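Local coordinates for endo-1,4-beta-xylanase (Bacteroides thetaiotaomicron VPI-5482, PDB 3KST), which probably hydrolyses O-glycosidic bonds in xylan as a calcium-binding glycoside hydrolase of family 43, at residues Y202-A207 and K283-S288. Numbering follows the deposited sequence.
Sequences YLIYSA and KDFAIS
Two neighbouring blades of the five-bladed beta-propeller characteristic of glycoside hydrolase family 43 pack face to face here, with Tyr202 and Ile204 from strand 200-207 meeting Ile287 and Phe285 from strand 279-287. No hydrogen bond joins the two segments, which meet through two pairs of side chains; close by, Lys197 NZ of the neighbouring strand 189-197 bonds Ile287 O. At Tyr202 the phenol ring lies against Ile287, whose two branches share the work. CD1 sits over one face, 4.3 Å from the Tyr202 ring centroid and 16° off the ring normal, a CH-pi contact. The other branch, CG2, reaches the phenol end and lies 3.6 Å from Tyr202 CZ, with the hydroxyl oxygen just as near. Ile287 can do both because CG2 stands anti to its own backbone N while CG1, at chi1 -53°, swings beside that N and carries CD1 over the ring. Tyr202 OH also makes a weak hydrogen bond to Gly291 O, and Val293 of strand 293-305 touches this side chain too. Cutting Tyr202 back to an alanine would probably open a gap against both methyls of Ile287 and leave Gly291 O without this weak bond. Each blade of such a propeller is a twisted antiparallel sheet set radially about the central axis, so alternate residues on a strand point into the seam between blades, and Tyr202 and Ile204 do so here. Ile204 approaches Phe285 from the opposite direction: its CD1 comes obliquely to the far end of the ring, 3.6 Å from Phe285 CZ and 4.1 Å from Phe285 CE1. Val293 and Ile295 also touch the phenylalanine, while Val217 and Tyr219 pack on Ile204, whose side chain is about 10 Å from the bound calcium ion and from its ligand His251.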
ATOM      1  N   TYR A 202       0.132 -11.687  -9.247  1.00 10.26           N
ATOM      2  CA  TYR A 202       1.079 -11.653  -8.140  1.00 10.14           C
ATOM      3  C   TYR A 202       0.512 -10.823  -7.016  1.00  9.83           C
ATOM      4  O   TYR A 202       0.211  -9.627  -7.233  1.00 10.10           O
ATOM      5  CB  TYR A 202       2.400 -10.999  -8.583  1.00  9.97           C
ATOM      6  CG  TYR A 202       3.125 -11.779  -9.635  1.00 10.72           C
ATOM      7  CD1 TYR A 202       2.758 -11.680 -10.978  1.00 10.06           C
ATOM      8  CD2 TYR A 202       4.195 -12.633  -9.295  1.00 11.27           C
ATOM      9  CE1 TYR A 202       3.426 -12.405 -11.941  1.00 10.29           C
ATOM     10  CE2 TYR A 202       4.850 -13.370 -10.237  1.00 12.35           C
ATOM     11  CZ  TYR A 202       4.470 -13.245 -11.573  1.00 11.70           C
ATOM     12  OH  TYR A 202       5.096 -13.964 -12.538  1.00 13.42           O
ATOM     13  N   LEU A 203       0.324 -11.463  -5.857  1.00  9.35           N
ATOM     14  CA  LEU A 203      -0.181 -10.808  -4.655  0.50  9.80           C
ATOM     15  C   LEU A 203       1.015 -10.637  -3.729  1.00  9.87           C
ATOM     16  O   LEU A 203       1.545 -11.628  -3.196  1.00  9.81           O
ATOM     17  CB  LEU A 203      -1.303 -11.627  -4.012  0.50  9.37           C
ATOM     18  CG  LEU A 203      -2.101 -11.051  -2.836  0.50 10.77           C
ATOM     19  CD1 LEU A 203      -3.348 -11.933  -2.584  0.50  9.99           C
ATOM     20  CD2 LEU A 203      -1.318 -10.878  -1.554  0.50 11.59           C
ATOM     21  N   ILE A 204       1.443  -9.378  -3.557  1.00 10.62           N
ATOM     22  CA  ILE A 204       2.602  -9.003  -2.755  1.00 10.41           C
ATOM     23  C   ILE A 204       2.073  -8.441  -1.403  1.00 10.44           C
ATOM     24  O   ILE A 204       1.228  -7.506  -1.361  1.00  9.55           O
ATOM     25  CB  ILE A 204       3.485  -7.992  -3.557  1.00 10.68           C
ATOM     26  CG1 ILE A 204       3.732  -8.493  -5.001  1.00 10.72           C
ATOM     27  CG2 ILE A 204       4.778  -7.776  -2.818  1.00 10.27           C
ATOM     28  CD1 ILE A 204       3.955  -7.397  -6.020  1.00 14.97           C
ATOM     29  N   TYR A 205       2.537  -9.029  -0.301  1.00  8.69           N
ATOM     30  CA  TYR A 205       1.995  -8.729   1.019  1.00  8.84           C
ATOM     31  C   TYR A 205       3.046  -8.672   2.101  1.00  8.74           C
ATOM     32  O   TYR A 205       4.188  -9.134   1.888  1.00  8.99           O
ATOM     33  CB  TYR A 205       0.943  -9.827   1.375  1.00  9.32           C
ATOM     34  CG  TYR A 205       1.550 -11.213   1.522  1.00  9.94           C
ATOM     35  CD1 TYR A 205       1.663 -12.076   0.420  1.00  8.81           C
ATOM     36  CD2 TYR A 205       2.027 -11.660   2.768  1.00  9.99           C
ATOM     37  CE1 TYR A 205       2.258 -13.364   0.564  1.00 10.03           C
ATOM     38  CE2 TYR A 205       2.632 -12.942   2.914  1.00  8.11           C
ATOM     39  CZ  TYR A 205       2.718 -13.783   1.803  1.00 10.47           C
ATOM     40  OH  TYR A 205       3.318 -15.020   1.903  1.00  9.18           O
ATOM     41  N   SER A 206       2.638  -8.147   3.254  1.00  9.10           N
ATOM     42  CA  SER A 206       3.488  -8.105   4.450  1.00  9.04           C
ATOM     43  C   SER A 206       2.959  -9.050   5.544  1.00  9.68           C
ATOM     44  O   SER A 206       1.754  -9.271   5.652  1.00 10.04           O
ATOM     45  CB  SER A 206       3.582  -6.679   4.994  1.00  8.53           C
ATOM     46  OG  SER A 206       4.073  -5.758   4.032  1.00  9.91           O
ATOM     47  N   ALA A 207       3.865  -9.636   6.331  1.00  9.36           N
ATOM     48  CA  ALA A 207       3.499 -10.489   7.471  1.00  9.41           C
ATOM     49  C   ALA A 207       4.208 -10.057   8.751  1.00 10.17           C
ATOM     50  O   ALA A 207       5.284  -9.425   8.686  1.00 10.10           O
ATOM     51  CB  ALA A 207       3.730 -11.998   7.155  1.00  9.43           C
ATOM     52  N   LYS A 283      13.493   0.756  -2.997  1.00 12.58           N
ATOM     53  CA  LYS A 283      14.424  -0.236  -3.556  1.00 12.16           C
ATOM     54  C   LYS A 283      13.961  -0.550  -4.973  1.00 12.25           C
ATOM     55  O   LYS A 283      12.917  -0.057  -5.412  1.00 11.93           O
ATOM     56  CB  LYS A 283      14.483  -1.481  -2.653  1.00 12.92           C
ATOM     57  CG  LYS A 283      15.375  -1.290  -1.417  1.00 11.71           C
ATOM     58  CD  LYS A 283      15.363  -2.503  -0.440  1.00 15.09           C
ATOM     59  CE  LYS A 283      16.221  -3.674  -0.887  1.00 17.05           C
ATOM     60  NZ  LYS A 283      17.714  -3.477  -0.792  1.00 15.41           N
ATOM     61  N   ASP A 284      14.746  -1.341  -5.699  1.00 12.45           N
ATOM     62  CA  ASP A 284      14.365  -1.778  -7.025  1.00 12.77           C
ATOM     63  C   ASP A 284      13.363  -2.922  -6.910  1.00 12.63           C
ATOM     64  O   ASP A 284      13.307  -3.603  -5.890  1.00 13.58           O
ATOM     65  CB  ASP A 284      15.581  -2.190  -7.843  1.00 13.22           C
ATOM     66  CG  ASP A 284      16.523  -1.035  -8.076  1.00 14.24           C
ATOM     67  OD1 ASP A 284      16.056   0.004  -8.588  1.00 14.28           O
ATOM     68  OD2 ASP A 284      17.704  -1.168  -7.747  1.00 19.91           O
ATOM     69  N   PHE A 285      12.558  -3.072  -7.956  1.00 13.16           N
ATOM     70  CA  PHE A 285      11.518  -4.090  -8.046  1.00 13.06           C
ATOM     71  C   PHE A 285      11.464  -4.675  -9.443  1.00 14.00           C
ATOM     72  O   PHE A 285      11.515  -3.938 -10.418  1.00 13.57           O
ATOM     73  CB  PHE A 285      10.151  -3.463  -7.779  1.00 13.32           C
ATOM     74  CG  PHE A 285       9.035  -4.454  -7.750  1.00 11.28           C
ATOM     75  CD1 PHE A 285       8.871  -5.272  -6.653  1.00 12.24           C
ATOM     76  CD2 PHE A 285       8.174  -4.597  -8.834  1.00 10.99           C
ATOM     77  CE1 PHE A 285       7.829  -6.209  -6.614  1.00 12.77           C
ATOM     78  CE2 PHE A 285       7.136  -5.509  -8.814  1.00  9.68           C
ATOM     79  CZ  PHE A 285       6.979  -6.344  -7.702  1.00 10.95           C
ATOM     80  N   ALA A 286      11.294  -5.985  -9.542  1.00 14.59           N
ATOM     81  CA  ALA A 286      11.123  -6.597 -10.868  1.00 15.16           C
ATOM     82  C   ALA A 286      10.509  -7.974 -10.799  1.00 16.08           C
ATOM     83  O   ALA A 286      10.595  -8.640  -9.779  1.00 16.15           O
ATOM     84  CB  ALA A 286      12.446  -6.645 -11.633  1.00 15.50           C
ATOM     85  N   ILE A 287       9.847  -8.340 -11.901  1.00 16.24           N
ATOM     86  CA  ILE A 287       9.278  -9.678 -12.108  1.00 16.98           C
ATOM     87  C   ILE A 287      10.011 -10.194 -13.347  1.00 17.59           C
ATOM     88  O   ILE A 287       9.894  -9.616 -14.411  1.00 17.15           O
ATOM     89  CB  ILE A 287       7.776  -9.626 -12.339  1.00 16.66           C
ATOM     90  CG1 ILE A 287       7.097  -8.845 -11.214  1.00 16.59           C
ATOM     91  CG2 ILE A 287       7.200 -11.057 -12.444  1.00 17.64           C
ATOM     92  CD1 ILE A 287       5.603  -8.712 -11.392  1.00 14.62           C
ATOM     93  N   SER A 288      10.789 -11.259 -13.177  1.00 18.70           N
ATOM     94  CA  SER A 288      11.595 -11.852 -14.258  1.00 19.91           C
ATOM     95  C   SER A 288      10.751 -12.530 -15.337  1.00 21.14           C
ATOM     96  O   SER A 288       9.530 -12.675 -15.185  1.00 21.29           O
ATOM     97  CB  SER A 288      12.579 -12.886 -13.694  1.00 19.35           C
ATOM     98  OG  SER A 288      11.916 -14.058 -13.228  1.00 19.37           O
TER